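Local coordinates for response regulator receiver protein (PDB 2RDM) that probably acts as a phosphorylation-dependent switch in two-component signalling, as a receiver domain of the CheY kind that would accept a phosphoryl group, at residues Q68-A73 and M80-I85. The protein carries 1 engineered substitution. Residues are numbered along the deposited sequence; the frame is centred on the assembly and turned at random.
Sequences QVARVA and MPIVYI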
loop_
_atom_site.group_PDB
_atom_site.type_symbol
_atom_site.label_atom_id
_atom_site.label_comp_id
_atom_site.label_asym_id
_atom_site.label_seq_id
_atom_site.Cartn_x
_atom_site.Cartn_y
_atom_site.Cartn_z
ATOM N N GLN A 68 9.762 22.444 8.651
ATOM C CA GLN A 68 11.140 22.385 9.113
ATOM C C GLN A 68 11.297 21.506 10.351
ATOM O O GLN A 68 12.303 20.781 10.483
ATOM C CB GLN A 68 11.705 23.785 9.342
ATOM C CG GLN A 68 13.217 23.823 9.530
ATOM C CD GLN A 68 13.992 22.883 8.603
ATOM O OE1 GLN A 68 13.833 22.904 7.380
ATOM N NE2 GLN A 68 14.861 22.074 9.190
ATOM N N VAL A 69 10.287 21.514 11.228
ATOM C CA VAL A 69 10.269 20.628 12.410
ATOM C C VAL A 69 10.388 19.171 11.965
ATOM O O VAL A 69 11.200 18.408 12.507
ATOM C CB VAL A 69 8.979 20.792 13.280
ATOM C CG1 VAL A 69 8.959 19.758 14.424
ATOM C CG2 VAL A 69 8.909 22.187 13.870
ATOM N N ALA A 70 9.594 18.806 10.960
ATOM C CA ALA A 70 9.582 17.422 10.464
ATOM C C ALA A 70 10.921 16.997 9.841
ATOM O O ALA A 70 11.353 15.851 10.008
ATOM C CB ALA A 70 8.429 17.231 9.485
ATOM N N ARG A 71 11.578 17.921 9.141
ATOM C CA ARG A 71 12.883 17.657 8.534
ATOM C C ARG A 71 13.910 17.349 9.602
ATOM O O ARG A 71 14.656 16.379 9.473
ATOM C CB ARG A 71 13.349 18.826 7.668
ATOM C CG ARG A 71 12.418 19.085 6.518
ATOM C CD ARG A 71 13.058 19.843 5.358
ATOM N NE ARG A 71 12.004 20.519 4.607
ATOM C CZ ARG A 71 11.189 19.910 3.749
ATOM N NH1 ARG A 71 11.324 18.598 3.501
ATOM N NH2 ARG A 71 10.244 20.614 3.136
ATOM N N VAL A 72 13.918 18.158 10.664
ATOM C CA VAL A 72 14.823 17.922 11.805
ATOM C C VAL A 72 14.546 16.560 12.451
ATOM O O VAL A 72 15.478 15.771 12.687
ATOM C CB VAL A 72 14.741 19.056 12.843
ATOM C CG1 VAL A 72 15.590 18.733 14.054
ATOM C CG2 VAL A 72 15.210 20.365 12.219
ATOM N N ALA A 73 13.267 16.267 12.689
ATOM C CA ALA A 73 12.870 14.956 13.248
ATOM C C ALA A 73 13.392 13.802 12.401
ATOM O O ALA A 73 13.919 12.811 12.935
ATOM C CB ALA A 73 11.336 14.869 13.423
HETATM N N MSE A 80 10.859 8.358 11.637
HETATM C CA MSE A 80 10.009 9.039 12.614
HETATM C C MSE A 80 8.607 9.236 12.049
HETATM O O MSE A 80 8.481 9.774 10.956
HETATM C CB MSE A 80 10.565 10.425 12.958
HETATM C CG MSE A 80 9.791 11.097 14.091
HETATM SE SE MSE A 80 10.267 10.291 15.863
HETATM C CE MSE A 80 11.769 11.480 16.218
ATOM N N PRO A 81 7.577 8.748 12.757
ATOM C CA PRO A 81 6.188 9.078 12.468
ATOM C C PRO A 81 5.952 10.595 12.489
ATOM O O PRO A 81 6.314 11.267 13.449
ATOM C CB PRO A 81 5.434 8.409 13.611
ATOM C CG PRO A 81 6.282 7.196 13.917
ATOM C CD PRO A 81 7.680 7.743 13.835
ATOM N N ILE A 82 5.370 11.119 11.423
ATOM C CA ILE A 82 5.162 12.563 11.332
ATOM C C ILE A 82 3.701 12.786 10.960
ATOM O O ILE A 82 3.254 12.273 9.934
ATOM C CB ILE A 82 6.067 13.207 10.259
ATOM C CG1 ILE A 82 7.556 13.025 10.584
ATOM C CG2 ILE A 82 5.700 14.692 10.038
ATOM C CD1 ILE A 82 8.065 13.811 11.773
ATOM N N VAL A 83 2.968 13.487 11.824
ATOM C CA VAL A 83 1.606 13.932 11.523
ATOM C C VAL A 83 1.590 15.450 11.583
ATOM O O VAL A 83 1.880 16.036 12.630
ATOM C CB VAL A 83 0.558 13.384 12.522
ATOM C CG1 VAL A 83 -0.855 13.875 12.164
ATOM C CG2 VAL A 83 0.565 11.834 12.555
ATOM N N TYR A 84 1.193 16.076 10.482
ATOM C CA TYR A 84 1.016 17.525 10.450
ATOM C C TYR A 84 -0.421 17.888 10.764
ATOM O O TYR A 84 -1.345 17.188 10.357
ATOM C CB TYR A 84 1.343 18.078 9.072
ATOM C CG TYR A 84 2.726 17.763 8.515
ATOM C CD1 TYR A 84 3.858 18.461 8.952
ATOM C CD2 TYR A 84 2.893 16.777 7.539
ATOM C CE1 TYR A 84 5.112 18.190 8.422
ATOM C CE2 TYR A 84 4.147 16.495 6.998
ATOM C CZ TYR A 84 5.252 17.182 7.465
ATOM O OH TYR A 84 6.463 16.944 6.909
ATOM N N ILE A 85 -0.620 19.023 11.436
ATOM C CA ILE A 85 -1.956 19.505 11.788
ATOM C C ILE A 85 -2.119 20.918 11.235
ATOM O O ILE A 85 -1.410 21.823 11.668
ATOM C CB ILE A 85 -2.167 19.551 13.328
ATOM C CG1 ILE A 85 -1.931 18.186 13.988
ATOM C CG2 ILE A 85 -3.535 20.130 13.683
ATOM C CD1 ILE A 85 -2.728 17.037 13.452
#
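Segment 68-73 of helix 66-76 runs antiparallel to residues 82-85 of strand 82-86, the two axes 172° apart in direction and 9.7 Å from each other at closest approach, with Ala70 set against Ile82 and Ala73 against Met80. The helix offers two methyl groups one turn apart, and apolar contacts join them to residues 80-84. Ala70 CB touches two strand residues, both on its sheet-facing side, 3.8 Å from Ile82 CG2 and 3.6 Å from Tyr84 CE1. Ile82 divides its branches between the alanines: with CG1 anti to the carbonyl carbon (chi1 -62°) and the chain turned again at chi2 (-70°), CD1 comes to 3.8 Å from Ala73 CB, while CG2 serves Ala70. That same CG2 also lies over one face of the Tyr84 ring, displaced toward the rim, so the isoleucine packs against both the helix and the tyrosine. The ring reaches back toward the helix and meets Ala70 obliquely, with OH 3.3 Å from Ala70 CB; the hydroxyl is hydrogen-bonded to Val98 N, which ties down the far end of the ring. Trp67 and Trp93 also meet this ring. In the loop just before the strand, selenomethionine Met80 places CG 4.1 Å from Ala73 CB, and its bent chain curls beside the Ala73 carbonyl; Leu45 of helix 38-46 touches both residues. All five contacting residues are buried. This is the helix-to-second-strand packing of the beta-alpha-beta crossover unit formed by strand 53-57, helix 66-76 and strand 82-86, part of the doubly wound, five-stranded parallel (βα)5 fold of CheY-like receiver domains.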